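Side-chain contacts in Lic11098 (PDB 4U08), which is of unknown function but, as a leucine-rich repeat protein of a human pathogen, is a possible virulence factor and may bind partner molecules: residues T33-E38 with K60-L65; A355-E360 with E380-I385. All coordinates share one frame; numbering follows the deposited sequence.

Contact 1 of 2, residues T33-E38 with K60-L65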
ATOM      1  N   THR A  33       5.391  18.164 -29.872  1.00 72.31           N
ATOM      2  CA  THR A  33       4.077  18.816 -29.777  1.00 71.74           C
ATOM      3  C   THR A  33       3.005  18.074 -30.579  1.00 73.65           C
ATOM      4  O   THR A  33       1.820  18.174 -30.259  1.00 72.51           O
ATOM      5  CB  THR A  33       4.168  20.309 -30.150  1.00 80.11           C
ATOM      6  OG1 THR A  33       4.839  20.442 -31.404  1.00 81.38           O
ATOM      7  CG2 THR A  33       4.881  21.136 -29.088  1.00 76.87           C
ATOM      8  N   THR A  34       3.427  17.308 -31.588  1.00 69.09           N
ATOM      9  CA  THR A  34       2.527  16.552 -32.445  1.00 68.81           C
ATOM     10  C   THR A  34       3.228  15.308 -32.948  1.00 72.18           C
ATOM     11  O   THR A  34       4.428  15.349 -33.218  1.00 71.78           O
ATOM     12  CB  THR A  34       1.940  17.448 -33.580  1.00 81.21           C
ATOM     13  OG1 THR A  34       1.104  16.660 -34.430  1.00 83.84           O
ATOM     14  CG2 THR A  34       3.019  18.165 -34.417  1.00 78.99           C
ATOM     15  N   LEU A  35       2.494  14.200 -33.055  1.00 68.95           N
ATOM     16  CA  LEU A  35       3.057  12.968 -33.583  1.00 69.51           C
ATOM     17  C   LEU A  35       2.609  12.882 -35.039  1.00 75.73           C
ATOM     18  O   LEU A  35       1.403  12.863 -35.290  1.00 76.13           O
ATOM     19  CB  LEU A  35       2.606  11.731 -32.774  1.00 69.65           C
ATOM     20  CG  LEU A  35       3.138  10.363 -33.234  1.00 74.22           C
ATOM     21  CD1 LEU A  35       4.609  10.187 -32.882  1.00 74.62           C
ATOM     22  CD2 LEU A  35       2.315   9.232 -32.650  1.00 76.09           C
ATOM     23  N   PRO A  36       3.547  12.894 -36.016  1.00 72.98           N
ATOM     24  CA  PRO A  36       3.135  12.837 -37.430  1.00 72.70           C
ATOM     25  C   PRO A  36       2.368  11.563 -37.776  1.00 75.47           C
ATOM     26  O   PRO A  36       2.674  10.497 -37.237  1.00 74.38           O
ATOM     27  CB  PRO A  36       4.464  12.918 -38.197  1.00 74.45           C
ATOM     28  CG  PRO A  36       5.446  13.480 -37.220  1.00 78.97           C
ATOM     29  CD  PRO A  36       5.018  12.951 -35.892  1.00 74.59           C
ATOM     30  N   GLY A  37       1.379  11.698 -38.664  1.00 71.70           N
ATOM     31  CA  GLY A  37       0.551  10.596 -39.147  1.00 71.17           C
ATOM     32  C   GLY A  37       1.345   9.480 -39.800  1.00 75.45           C
ATOM     33  O   GLY A  37       0.896   8.333 -39.817  1.00 74.28           O
ATOM     34  N   GLU A  38       2.562   9.795 -40.307  1.00 73.78           N
ATOM     35  CA  GLU A  38       3.466   8.826 -40.948  1.00 74.62           C
ATOM     36  C   GLU A  38       3.982   7.754 -39.963  1.00 79.01           C
ATOM     37  O   GLU A  38       4.672   6.825 -40.386  1.00 78.86           O
ATOM     38  CB  GLU A  38       4.631   9.489 -41.732  1.00 76.31           C
ATOM     39  CG  GLU A  38       4.805  10.996 -41.572  1.00 90.40           C
ATOM     40  CD  GLU A  38       3.808  11.868 -42.312  1.00112.53           C
ATOM     41  OE1 GLU A  38       3.689  11.726 -43.552  1.00114.00           O
ATOM     42  OE2 GLU A  38       3.152  12.703 -41.650  1.00103.58           O
ATOM     43  N   LYS A  60      -4.923   9.464 -35.961  1.00 67.56           N
ATOM     44  CA  LYS A  60      -5.745   8.261 -36.163  1.00 67.10           C
ATOM     45  C   LYS A  60      -4.915   7.092 -36.717  1.00 68.98           C
ATOM     46  O   LYS A  60      -5.250   5.931 -36.484  1.00 68.22           O
ATOM     47  CB  LYS A  60      -6.971   8.564 -37.057  1.00 69.86           C
ATOM     48  CG  LYS A  60      -6.642   9.242 -38.394  1.00 86.04           C
ATOM     49  CD  LYS A  60      -7.893   9.538 -39.221  1.00 97.49           C
ATOM     50  CE  LYS A  60      -8.065   8.598 -40.396  1.00109.41           C
ATOM     51  NZ  LYS A  60      -7.112   8.895 -41.502  1.00117.27           N
ATOM     52  N   GLU A  61      -3.803   7.410 -37.399  1.00 65.31           N
ATOM     53  CA  GLU A  61      -2.890   6.434 -38.002  1.00 65.12           C
ATOM     54  C   GLU A  61      -2.127   5.600 -36.963  1.00 67.54           C
ATOM     55  O   GLU A  61      -1.545   4.572 -37.327  1.00 67.20           O
ATOM     56  CB  GLU A  61      -1.936   7.109 -39.003  1.00 66.65           C
ATOM     57  CG  GLU A  61      -2.646   7.805 -40.159  1.00 77.32           C
ATOM     58  CD  GLU A  61      -2.884   9.297 -39.997  1.00100.17           C
ATOM     59  OE1 GLU A  61      -3.304   9.730 -38.900  1.00 91.35           O
ATOM     60  OE2 GLU A  61      -2.669  10.035 -40.985  1.00100.32           O
ATOM     61  N   ILE A  62      -2.192   5.995 -35.663  1.00 62.70           N
ATOM     62  CA  ILE A  62      -1.578   5.231 -34.568  1.00 62.12           C
ATOM     63  C   ILE A  62      -2.172   3.816 -34.530  1.00 63.61           C
ATOM     64  O   ILE A  62      -1.460   2.876 -34.183  1.00 63.29           O
ATOM     65  CB  ILE A  62      -1.591   5.957 -33.183  1.00 65.05           C
ATOM     66  CG1 ILE A  62      -0.493   5.390 -32.239  1.00 65.46           C
ATOM     67  CG2 ILE A  62      -2.973   5.933 -32.517  1.00 65.50           C
ATOM     68  CD1 ILE A  62       0.125   6.397 -31.253  1.00 71.00           C
ATOM     69  N   GLY A  63      -3.431   3.684 -34.972  1.00 57.91           N
ATOM     70  CA  GLY A  63      -4.149   2.419 -35.057  1.00 56.44           C
ATOM     71  C   GLY A  63      -3.543   1.414 -36.020  1.00 59.85           C
ATOM     72  O   GLY A  63      -3.833   0.222 -35.914  1.00 58.87           O
ATOM     73  N   LYS A  64      -2.685   1.873 -36.968  1.00 56.92           N
ATOM     74  CA  LYS A  64      -2.044   0.984 -37.956  1.00 56.67           C
ATOM     75  C   LYS A  64      -0.869   0.159 -37.390  1.00 59.22           C
ATOM     76  O   LYS A  64      -0.425  -0.793 -38.043  1.00 57.68           O
ATOM     77  CB  LYS A  64      -1.603   1.756 -39.225  1.00 60.14           C
ATOM     78  CG  LYS A  64      -2.721   2.515 -39.959  1.00 76.82           C
ATOM     79  CD  LYS A  64      -3.495   1.758 -41.070  1.00 87.77           C
ATOM     80  CE  LYS A  64      -4.961   1.763 -40.717  1.00 98.23           C
ATOM     81  NZ  LYS A  64      -5.727   0.783 -41.530  1.00103.74           N
ATOM     82  N   LEU A  65      -0.376   0.505 -36.180  1.00 55.28           N
ATOM     83  CA  LEU A  65       0.747  -0.194 -35.537  1.00 53.74           C
ATOM     84  C   LEU A  65       0.284  -1.543 -34.968  1.00 55.53           C
ATOM     85  O   LEU A  65       0.157  -1.711 -33.756  1.00 55.39           O
ATOM     86  CB  LEU A  65       1.410   0.708 -34.467  1.00 53.90           C
ATOM     87  CG  LEU A  65       1.839   2.103 -34.926  1.00 59.30           C
ATOM     88  CD1 LEU A  65       2.202   2.989 -33.741  1.00 59.76           C
ATOM     89  CD2 LEU A  65       3.006   2.032 -35.907  1.00 61.74           C
TER
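L35 meets I62 methyl to methyl. Its CD2 lies 3.8 Å from I62 CD1, and the two side chains cross at about a right angle. Both residues are buried. The CB bond of L35 points at 60-65, and CG anti to the backbone N (chi1 -180°) carries the branch on toward I62. I62 reaches the contact differently. Its CB bond points across the direction of 33-38, and the far methyl, CD1, makes the touch.

After P36, the chain comes closest at G37, whose CA is 5.5 Å from the CA of E61. Here backbone meets side chain. G37 O sits 3.2 Å from E61 CB. The E61 chain bends at chi2 (96°), which lays its carboxylate beside the glycine, with E61 OE2 3.7 Å from G37 CA. G37 has no side chain, and the carboxylate lies beside its bare CA. The touch is van der Waals in kind.

The arrangement belongs to the convex side of a leucine-rich repeat solenoid, where 3-10 turns of successive coils stack. Segment 33-38 lies between strands 24-26 and 47-49. The loop that holds 60-65 follows strand 47-49 and leads to strand 70-72. L35 also packs on L50 and P59. On the N-terminal flank, P36 and E38 touch I12 and L16 of helix 12-17.

Contact 2 of 2, residues A355-E360 with E380-I385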
ATOM      1  N   ALA A 355       9.403   5.444  37.998  1.00 31.64           N
ATOM      2  CA  ALA A 355      10.204   5.914  39.143  1.00 32.77           C
ATOM      3  C   ALA A 355      11.252   4.872  39.458  1.00 34.50           C
ATOM      4  O   ALA A 355      12.181   5.144  40.203  1.00 35.05           O
ATOM      5  CB  ALA A 355       9.307   6.118  40.355  1.00 34.23           C
ATOM      6  N   THR A 356      11.120   3.681  38.859  1.00 32.02           N
ATOM      7  CA  THR A 356      12.058   2.564  39.019  1.00 33.05           C
ATOM      8  C   THR A 356      12.065   1.668  37.758  1.00 34.83           C
ATOM      9  O   THR A 356      11.128   1.728  36.973  1.00 33.38           O
ATOM     10  CB  THR A 356      11.702   1.743  40.295  1.00 43.10           C
ATOM     11  OG1 THR A 356      12.768   0.832  40.537  1.00 60.52           O
ATOM     12  CG2 THR A 356      10.382   0.967  40.175  1.00 39.69           C
ATOM     13  N   LEU A 357      13.083   0.821  37.622  1.00 32.10           N
ATOM     14  CA  LEU A 357      13.201  -0.187  36.560  1.00 32.74           C
ATOM     15  C   LEU A 357      13.449  -1.540  37.207  1.00 37.97           C
ATOM     16  O   LEU A 357      14.189  -1.600  38.192  1.00 37.13           O
ATOM     17  CB  LEU A 357      14.343   0.126  35.572  1.00 32.44           C
ATOM     18  CG  LEU A 357      14.158   1.381  34.701  1.00 35.71           C
ATOM     19  CD1 LEU A 357      15.382   1.628  33.862  1.00 35.99           C
ATOM     20  CD2 LEU A 357      12.928   1.272  33.811  1.00 34.42           C
ATOM     21  N   PRO A 358      12.861  -2.646  36.702  1.00 34.46           N
ATOM     22  CA  PRO A 358      13.128  -3.939  37.338  1.00 32.85           C
ATOM     23  C   PRO A 358      14.600  -4.303  37.189  1.00 35.61           C
ATOM     24  O   PRO A 358      15.235  -3.933  36.195  1.00 32.47           O
ATOM     25  CB  PRO A 358      12.214  -4.897  36.586  1.00 35.02           C
ATOM     26  CG  PRO A 358      11.942  -4.228  35.269  1.00 38.89           C
ATOM     27  CD  PRO A 358      11.916  -2.778  35.565  1.00 35.32           C
ATOM     28  N   GLU A 359      15.156  -4.973  38.199  1.00 32.11           N
ATOM     29  CA  GLU A 359      16.561  -5.414  38.169  1.00 33.65           C
ATOM     30  C   GLU A 359      16.824  -6.319  36.946  1.00 37.65           C
ATOM     31  O   GLU A 359      17.910  -6.251  36.363  1.00 37.50           O
ATOM     32  CB  GLU A 359      16.917  -6.159  39.472  1.00 35.54           C
ATOM     33  CG  GLU A 359      18.382  -6.588  39.566  1.00 50.42           C
ATOM     34  CD  GLU A 359      19.460  -5.513  39.500  1.00 72.98           C
ATOM     35  OE1 GLU A 359      20.625  -5.878  39.223  1.00 62.47           O
ATOM     36  OE2 GLU A 359      19.164  -4.333  39.800  1.00 72.24           O
ATOM     37  N   GLU A 360      15.795  -7.100  36.536  1.00 34.21           N
ATOM     38  CA  GLU A 360      15.793  -8.007  35.383  1.00 33.60           C
ATOM     39  C   GLU A 360      16.164  -7.342  34.046  1.00 36.58           C
ATOM     40  O   GLU A 360      16.404  -8.065  33.082  1.00 35.85           O
ATOM     41  CB  GLU A 360      14.452  -8.746  35.269  1.00 35.10           C
ATOM     42  CG  GLU A 360      14.194  -9.763  36.373  1.00 42.47           C
ATOM     43  CD  GLU A 360      13.600  -9.238  37.671  1.00 54.29           C
ATOM     44  OE1 GLU A 360      13.446  -8.003  37.816  1.00 44.47           O
ATOM     45  OE2 GLU A 360      13.263 -10.074  38.541  1.00 51.75           O
ATOM     46  N   GLU A 380      21.297   7.952  40.454  1.00 31.90           N
ATOM     47  CA  GLU A 380      22.136   6.835  40.967  1.00 32.13           C
ATOM     48  C   GLU A 380      21.705   5.507  40.367  1.00 32.51           C
ATOM     49  O   GLU A 380      22.529   4.621  40.171  1.00 30.25           O
ATOM     50  CB  GLU A 380      21.996   6.659  42.501  1.00 35.09           C
ATOM     51  CG  GLU A 380      22.378   7.857  43.332  1.00 49.83           C
ATOM     52  CD  GLU A 380      21.276   8.854  43.625  1.00 65.05           C
ATOM     53  OE1 GLU A 380      20.322   8.953  42.821  1.00 41.88           O
ATOM     54  OE2 GLU A 380      21.440   9.631  44.594  1.00 56.81           O
ATOM     55  N   LYS A 381      20.409   5.324  40.184  1.00 30.67           N
ATOM     56  CA  LYS A 381      19.865   4.071  39.634  1.00 31.30           C
ATOM     57  C   LYS A 381      20.293   3.895  38.192  1.00 34.37           C
ATOM     58  O   LYS A 381      20.741   2.819  37.820  1.00 34.72           O
ATOM     59  CB  LYS A 381      18.331   4.046  39.757  1.00 33.91           C
ATOM     60  CG  LYS A 381      17.855   3.591  41.123  1.00 50.13           C
ATOM     61  CD  LYS A 381      17.851   2.067  41.239  1.00 59.70           C
ATOM     62  CE  LYS A 381      18.144   1.584  42.635  1.00 55.80           C
ATOM     63  NZ  LYS A 381      18.973   0.345  42.622  1.00 57.75           N
ATOM     64  N   ILE A 382      20.216   4.965  37.405  1.00 31.82           N
ATOM     65  CA  ILE A 382      20.622   4.967  36.000  1.00 32.01           C
ATOM     66  C   ILE A 382      22.141   4.754  35.872  1.00 34.26           C
ATOM     67  O   ILE A 382      22.576   3.937  35.048  1.00 32.70           O
ATOM     68  CB  ILE A 382      20.098   6.250  35.299  1.00 36.15           C
ATOM     69  CG1 ILE A 382      18.533   6.351  35.338  1.00 36.96           C
ATOM     70  CG2 ILE A 382      20.649   6.403  33.864  1.00 38.97           C
ATOM     71  CD1 ILE A 382      17.652   4.907  35.320  1.00 38.37           C
ATOM     72  N   ALA A 383      22.951   5.428  36.725  1.00 30.74           N
ATOM     73  CA  ALA A 383      24.412   5.225  36.707  1.00 31.32           C
ATOM     74  C   ALA A 383      24.755   3.733  36.883  1.00 34.05           C
ATOM     75  O   ALA A 383      25.599   3.204  36.170  1.00 33.89           O
ATOM     76  CB  ALA A 383      25.082   6.063  37.802  1.00 31.93           C
ATOM     77  N   ARG A 384      24.068   3.052  37.813  1.00 32.16           N
ATOM     78  CA  ARG A 384      24.226   1.638  38.092  1.00 33.53           C
ATOM     79  C   ARG A 384      23.760   0.811  36.870  1.00 38.09           C
ATOM     80  O   ARG A 384      24.444  -0.150  36.493  1.00 37.21           O
ATOM     81  CB  ARG A 384      23.456   1.242  39.377  1.00 36.17           C
ATOM     82  CG  ARG A 384      23.916  -0.071  39.928  1.00 42.48           C
ATOM     83  CD  ARG A 384      23.178  -0.506  41.185  1.00 52.55           C
ATOM     84  NE  ARG A 384      23.249  -1.962  41.253  1.00 56.72           N
ATOM     85  CZ  ARG A 384      22.332  -2.774  40.749  1.00 55.72           C
ATOM     86  NH1 ARG A 384      21.201  -2.283  40.256  1.00 37.73           N
ATOM     87  NH2 ARG A 384      22.527  -4.084  40.749  1.00 47.83           N
ATOM     88  N   ILE A 385      22.628   1.171  36.245  1.00 34.63           N
ATOM     89  CA  ILE A 385      22.176   0.439  35.051  1.00 34.74           C
ATOM     90  C   ILE A 385      23.200   0.574  33.900  1.00 35.06           C
ATOM     91  O   ILE A 385      23.464  -0.408  33.197  1.00 35.24           O
ATOM     92  CB  ILE A 385      20.718   0.797  34.646  1.00 38.51           C
ATOM     93  CG1 ILE A 385      19.756   0.269  35.717  1.00 40.75           C
ATOM     94  CG2 ILE A 385      20.343   0.209  33.285  1.00 39.96           C
ATOM     95  CD1 ILE A 385      18.491   1.091  35.895  1.00 52.73           C
TER
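The backbones of 355-360 and 380-385 stay well apart, with E359 and I385 closest at 8.7 Å between CA atoms, so side chains bridge the gap between a loop entering a 3-10 turn and a helix.

E359 and R384 form a two-pronged salt bridge. The guanidinium comes end-on and gives one N-H to each carboxylate oxygen. R384 NH1 donates to E359 OE2 at 2.9 Å, with an N-H...O angle of 159°. R384 NH2 donates to E359 OE1 at 3.0 Å and is straighter, at 168°. OE2 uses its syn lone pair. OE1 is also met on the syn side, but from well out of the carboxylate plane. Both oxygens lie near the guanidinium plane, yet the two flat groups are twisted 37° apart. R384 reaches across with a chain extended from CG to NE, while E359 bends at chi2 to turn its acid to the helix. E359 OE1 has a second cationic partner in K362, through a salt bridge. The two positive groups would probably stabilise the negative charge of the carboxylate.

Deeper in the coil, an apolar group accompanies this polar pair. L357 CD1 rests 3.8 Å from I385 CD1, the side chains crossing nearly at right angles. The same L357 CD1 also meets I382 CD1, more loosely, at 4.2 Å. Both isoleucines are buried.

The helix, 379-388, follows strand 369-371 and lies where earlier coils, as at 60-65, carry 3-10 turns. L357 packs on L334, one repeat length earlier in the chain, and I382 on L377 and F396, near the C-terminal strand 393-395.

Contact 1 and contact 2 lie near the two ends of one curved solenoid. Their centres are 76 Å apart, their nearest atoms about 66 Å, and they lie on opposite sides of the chain's centre. They come in series along the chain, and contact 1 closes before contact 2 opens. Each joins segments on either side of one strand, 47-49 in contact 1 and 369-371 in contact 2. At 33-38 with 60-65 two 3-10 turns stack, while at 355-360 with 380-385 a terminal helix is the second partner. Each contact thus joins neighbouring coils near an end of the solenoid. The long run of repeats between them, with strands 70-72 to 346-348, sets their separation.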